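Local atomic coordinates of esterase (uncultured bacterium FLS12, PDB entry 4RGY), a protein that hydrolyses esters as a low-temperature-active alkaline esterase and probably belongs to the alpha/beta-hydrolase superfamily. Residues Y130-K134 with A145-L149; F85-H91 with Q174-G179. All coordinates share one frame; numbering follows the deposited sequence.

Contact 1 lies near the middle of the chain, its centre about 18 Å from that of contact 2, which sits farther out and partly faces solvent. The first, 130-134 with 145-149, is helix on strand, made of small and apolar groups and crossed by no hydrogen bond. The second, 85-91 with 174-179, joins an irregular loop to a helix C-terminus through backbone hydrogen bonds and a water, with apolar packing at its inner end and a subunit interface at its outer end. They touch where the side of helix 127-138 that carries Y130 and K134 faces loop 85-91: K134 NZ probably hydrogen-bonds Y86 O at 3.0 Å, and the ring of Y130 packs against the carbonyl of F85.

Contact 1 (Y130-K134 with A145-L149); sequences YGALK and AAASL
A132 and L133 of helix 127-138 pack on A146, A147 and S148 of strand 145-149, the two segments running nearly antiparallel at 158° with their axes 6.7 Å apart. Backbone and methyl interlock first. A132 CB points at the strand and rests 3.4 Å from A147 O, while A146 CB, directed back at the helix, lies 3.5 Å from A132 O. These reciprocal methyl-to-carbonyl contacts form because neither alanine has a longer side chain to hold the backbones apart; the CA atoms of A132 and A146 are 5.7 Å from each other.

The apolar contacts belong to L133. With CG anti to the carbonyl carbon (chi1 -65°), its branch reaches along the strand and the two methyls divide: CD1 meets S148 CB at 3.7 Å, and CD2 lies 4.2 Å from A146 CB. S148 turns OG anti to the backbone N (chi1 170°), which leaves its methylene to meet the leucine. Replacing L133 by an alanine takes away both methyls and would probably open a gap between helix and strand beside S148 CB and A146 CB.

The pairing is the return half of a right-handed beta-alpha-beta crossover, strand 120-125 to helix 127-138 to strand 145-149. V122 of the first strand touches both A132 and A146, L153 covers L133, and helix 247-260 packs on the far side of the strand against A147 and L149.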
loop_
_atom_site.group_PDB
_atom_site.type_symbol
_atom_site.label_atom_id
_atom_site.label_comp_id
_atom_site.label_asym_id
_atom_site.label_seq_id
_atom_site.Cartn_x
_atom_site.Cartn_y
_atom_site.Cartn_z
ATOM N N TYR A 130 -22.982 15.330 1.924
ATOM C CA TYR A 130 -23.560 15.762 3.195
ATOM C C TYR A 130 -22.439 16.242 4.131
ATOM O O TYR A 130 -22.502 17.320 4.733
ATOM C CB TYR A 130 -24.336 14.601 3.840
ATOM C CG TYR A 130 -24.698 14.875 5.282
ATOM C CD1 TYR A 130 -25.835 15.609 5.598
ATOM C CD2 TYR A 130 -23.905 14.409 6.327
ATOM C CE1 TYR A 130 -26.167 15.889 6.910
ATOM C CE2 TYR A 130 -24.222 14.686 7.644
ATOM C CZ TYR A 130 -25.361 15.416 7.933
ATOM O OH TYR A 130 -25.672 15.686 9.240
ATOM N N GLY A 131 -21.376 15.446 4.236
ATOM C CA GLY A 131 -20.266 15.820 5.092
ATOM C C GLY A 131 -19.588 17.117 4.678
ATOM O O GLY A 131 -19.229 17.921 5.537
ATOM N N ALA A 132 -19.406 17.318 3.374
ATOM C CA ALA A 132 -18.774 18.535 2.866
ATOM C C ALA A 132 -19.605 19.774 3.180
ATOM O O ALA A 132 -19.069 20.789 3.637
ATOM C CB ALA A 132 -18.538 18.426 1.367
ATOM N N LEU A 133 -20.908 19.704 2.927
ATOM C CA LEU A 133 -21.764 20.853 3.204
ATOM C C LEU A 133 -21.927 21.089 4.706
ATOM O O LEU A 133 -22.032 22.233 5.144
ATOM C CB LEU A 133 -23.123 20.720 2.511
ATOM C CG LEU A 133 -23.084 20.723 0.985
ATOM C CD1 LEU A 133 -24.487 20.701 0.438
ATOM C CD2 LEU A 133 -22.326 21.938 0.465
ATOM N N LYS A 134 -21.926 20.021 5.499
ATOM C CA LYS A 134 -21.918 20.169 6.949
ATOM C C LYS A 134 -20.667 20.916 7.425
ATOM O O LYS A 134 -20.750 21.843 8.233
ATOM C CB LYS A 134 -22.044 18.805 7.629
ATOM C CG LYS A 134 -22.156 18.880 9.141
ATOM C CD LYS A 134 -22.193 17.477 9.748
ATOM C CE LYS A 134 -22.111 17.499 11.264
ATOM N NZ LYS A 134 -21.953 16.115 11.838
ATOM N N ALA A 145 -14.598 26.954 0.162
ATOM C CA ALA A 145 -15.563 26.333 -0.743
ATOM C C ALA A 145 -15.927 24.939 -0.255
ATOM O O ALA A 145 -15.087 24.243 0.328
ATOM C CB ALA A 145 -15.005 26.262 -2.151
ATOM N N ALA A 146 -17.179 24.555 -0.482
ATOM C CA ALA A 146 -17.706 23.241 -0.116
ATOM C C ALA A 146 -18.617 22.769 -1.243
ATOM O O ALA A 146 -19.465 23.531 -1.726
ATOM C CB ALA A 146 -18.472 23.303 1.211
ATOM N N ALA A 147 -18.461 21.515 -1.659
ATOM C CA ALA A 147 -19.173 20.988 -2.817
ATOM C C ALA A 147 -19.770 19.621 -2.540
ATOM O O ALA A 147 -19.090 18.730 -1.995
ATOM C CB ALA A 147 -18.233 20.897 -4.008
ATOM N N SER A 148 -21.036 19.452 -2.914
ATOM C CA SER A 148 -21.709 18.166 -2.790
ATOM C C SER A 148 -22.048 17.562 -4.144
ATOM O O SER A 148 -22.652 18.221 -4.998
ATOM C CB SER A 148 -22.986 18.317 -1.967
ATOM O OG SER A 148 -23.785 17.139 -2.026
ATOM N N LEU A 149 -21.661 16.301 -4.337
ATOM C CA LEU A 149 -21.968 15.565 -5.563
ATOM C C LEU A 149 -22.926 14.435 -5.228
ATOM O O LEU A 149 -22.578 13.542 -4.452
ATOM C CB LEU A 149 -20.693 15.000 -6.203
ATOM C CG LEU A 149 -19.636 15.997 -6.680
ATOM C CD1 LEU A 149 -18.773 16.468 -5.512
ATOM C CD2 LEU A 149 -18.750 15.365 -7.744
#

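Contact 2 (F85-H91 with Q174-G179); sequences FYTDMAH and QRNIFG
H91 and A90 donate their backbone N-H groups to two successive carbonyls at the C-terminal end of helix 170-178. The bond from H91 N to N176 O is short, 2.8 Å, nearly straight at 168°, and lies in the carbonyl plane on a lone pair. That from A90 N to I177 O is longer, 3.1 Å, and reaches its acceptor from above the carbonyl plane. I177 O also receives a bond from a water, which donates 2.9 Å to D88 O as well, and a CA-H...O contact from M89, so several donors gather on this one carbonyl. Across the subunit boundary, H91 ND1 bonds N176 OD1 of the second subunit and N176 OD1 bonds H91 ND1 of that subunit, while the two H91 rings stack.

In what is probably an alpha/beta-hydrolase fold, the loop between strand 75-79 and helix 95-110 thus satisfies carbonyls of the last turn of helix 170-178, which G179 ends with positive phi (81°). A90 CB packs 3.4 Å from G179 N. Inward, I177 is the chief apolar group. CG2, anti to the backbone N, meets T87 CB at 3.8 Å and covers a face of the F178 ring; CG1 faces M89 CE, and CD1 reaches F85 CD1 at 4.0 Å. T87 OG1, which donates to F85 O, lies 3.7 Å from F178 CE1, and the same phenylalanine ring continues inward to Y130.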
loop_
_atom_site.group_PDB
_atom_site.type_symbol
_atom_site.label_atom_id
_atom_site.label_comp_id
_atom_site.label_asym_id
_atom_site.label_seq_id
_atom_site.Cartn_x
_atom_site.Cartn_y
_atom_site.Cartn_z
ATOM N N PHE A 85 -21.616 8.742 8.416
ATOM C CA PHE A 85 -22.203 10.000 7.979
ATOM C C PHE A 85 -21.487 11.223 8.581
ATOM O O PHE A 85 -22.107 12.259 8.794
ATOM C CB PHE A 85 -23.726 10.036 8.243
ATOM C CG PHE A 85 -24.539 9.687 7.040
ATOM C CD1 PHE A 85 -24.755 8.358 6.692
ATOM C CD2 PHE A 85 -25.050 10.684 6.224
ATOM C CE1 PHE A 85 -25.475 8.036 5.560
ATOM C CE2 PHE A 85 -25.781 10.367 5.089
ATOM C CZ PHE A 85 -25.996 9.042 4.764
ATOM N N TYR A 86 -20.180 11.113 8.818
ATOM C CA TYR A 86 -19.403 12.277 9.269
ATOM C C TYR A 86 -20.006 12.859 10.549
ATOM O O TYR A 86 -20.055 14.073 10.741
ATOM C CB TYR A 86 -19.304 13.320 8.128
ATOM C CG TYR A 86 -18.640 12.698 6.917
ATOM C CD1 TYR A 86 -17.260 12.701 6.775
ATOM C CD2 TYR A 86 -19.395 12.052 5.941
ATOM C CE1 TYR A 86 -16.642 12.094 5.694
ATOM C CE2 TYR A 86 -18.786 11.442 4.849
ATOM C CZ TYR A 86 -17.407 11.465 4.737
ATOM O OH TYR A 86 -16.772 10.845 3.690
ATOM N N THR A 87 -20.442 11.966 11.433
ATOM C CA THR A 87 -21.173 12.341 12.640
ATOM C C THR A 87 -20.485 11.810 13.904
ATOM O O THR A 87 -19.909 10.715 13.888
ATOM C CB THR A 87 -22.614 11.787 12.556
ATOM O OG1 THR A 87 -23.251 12.321 11.388
ATOM C CG2 THR A 87 -23.454 12.155 13.784
ATOM N N ASP A 88 -20.515 12.591 14.981
ATOM C CA ASP A 88 -20.153 12.057 16.288
ATOM C C ASP A 88 -21.316 11.177 16.710
ATOM O O ASP A 88 -22.360 11.651 17.168
ATOM C CB ASP A 88 -19.885 13.175 17.295
ATOM C CG ASP A 88 -18.521 13.812 17.110
ATOM O OD1 ASP A 88 -17.680 13.246 16.374
ATOM O OD2 ASP A 88 -18.258 14.876 17.715
ATOM N N MET A 89 -21.139 9.877 16.518
ATOM C CA MET A 89 -22.237 8.930 16.596
ATOM C C MET A 89 -22.827 8.805 17.990
ATOM O O MET A 89 -22.106 8.822 18.987
ATOM C CB MET A 89 -21.758 7.567 16.105
ATOM C CG MET A 89 -21.374 7.575 14.625
ATOM S SD MET A 89 -20.709 5.997 14.047
ATOM C CE MET A 89 -22.177 4.982 14.119
ATOM N N ALA A 90 -24.150 8.685 18.050
ATOM C CA ALA A 90 -24.847 8.432 19.305
ATOM C C ALA A 90 -24.394 7.094 19.894
ATOM O O ALA A 90 -24.220 6.961 21.116
ATOM C CB ALA A 90 -26.345 8.425 19.078
ATOM N N HIS A 91 -24.214 6.113 19.015
ATOM C CA HIS A 91 -23.674 4.809 19.382
ATOM C C HIS A 91 -22.540 4.468 18.434
ATOM O O HIS A 91 -22.736 3.797 17.411
ATOM C CB HIS A 91 -24.756 3.733 19.292
ATOM C CG HIS A 91 -25.920 3.970 20.200
ATOM N ND1 HIS A 91 -25.931 3.548 21.510
ATOM C CD2 HIS A 91 -27.112 4.578 19.989
ATOM C CE1 HIS A 91 -27.081 3.885 22.069
ATOM N NE2 HIS A 91 -27.815 4.511 21.167
ATOM N N GLN A 174 -29.289 4.195 11.384
ATOM C CA GLN A 174 -29.533 5.627 11.490
ATOM C C GLN A 174 -29.621 6.055 12.957
ATOM O O GLN A 174 -29.127 7.120 13.334
ATOM C CB GLN A 174 -30.791 6.020 10.710
ATOM C CG GLN A 174 -30.644 5.845 9.195
ATOM C CD GLN A 174 -29.531 6.699 8.618
ATOM O OE1 GLN A 174 -28.543 6.188 8.072
ATOM N NE2 GLN A 174 -29.680 8.010 8.732
ATOM N N ARG A 175 -30.225 5.211 13.791
ATOM C CA ARG A 175 -30.267 5.478 15.226
ATOM C C ARG A 175 -28.882 5.426 15.866
ATOM O O ARG A 175 -28.565 6.244 16.730
ATOM C CB ARG A 175 -31.238 4.534 15.937
ATOM C CG ARG A 175 -32.683 4.782 15.535
ATOM C CD ARG A 175 -33.663 4.085 16.465
ATOM N NE ARG A 175 -35.032 4.499 16.168
ATOM C CZ ARG A 175 -35.970 3.695 15.681
ATOM N NH1 ARG A 175 -35.703 2.416 15.458
ATOM N NH2 ARG A 175 -37.183 4.167 15.434
ATOM N N ASN A 176 -28.042 4.498 15.423
ATOM C CA ASN A 176 -26.664 4.456 15.912
ATOM C C ASN A 176 -25.908 5.728 15.555
ATOM O O ASN A 176 -25.116 6.240 16.347
ATOM C CB ASN A 176 -25.913 3.257 15.341
ATOM C CG ASN A 176 -26.484 1.933 15.802
ATOM O OD1 ASN A 176 -27.195 1.859 16.801
ATOM N ND2 ASN A 176 -26.169 0.874 15.064
ATOM N N ILE A 177 -26.158 6.239 14.358
ATOM C CA ILE A 177 -25.504 7.463 13.917
ATOM C C ILE A 177 -26.060 8.695 14.630
ATOM O O ILE A 177 -25.311 9.453 15.255
ATOM C CB ILE A 177 -25.649 7.651 12.396
ATOM C CG1 ILE A 177 -24.901 6.539 11.652
ATOM C CG2 ILE A 177 -25.123 9.024 11.982
ATOM C CD1 ILE A 177 -25.290 6.418 10.197
ATOM N N PHE A 178 -27.379 8.869 14.573
ATOM C CA PHE A 178 -28.007 10.131 14.962
ATOM C C PHE A 178 -28.713 10.141 16.304
ATOM O O PHE A 178 -29.062 11.214 16.798
ATOM C CB PHE A 178 -29.007 10.572 13.890
ATOM C CG PHE A 178 -28.370 10.910 12.577
ATOM C CD1 PHE A 178 -27.561 12.031 12.464
ATOM C CD2 PHE A 178 -28.580 10.116 11.457
ATOM C CE1 PHE A 178 -26.962 12.357 11.265
ATOM C CE2 PHE A 178 -27.984 10.431 10.251
ATOM C CZ PHE A 178 -27.174 11.563 10.156
ATOM N N GLY A 179 -28.938 8.967 16.886
ATOM C CA GLY A 179 -29.680 8.880 18.136
ATOM C C GLY A 179 -31.182 8.930 17.938
ATOM O O GLY A 179 -31.747 8.107 17.219
HETATM O O HOH W 1 -25.261 11.834 16.810
#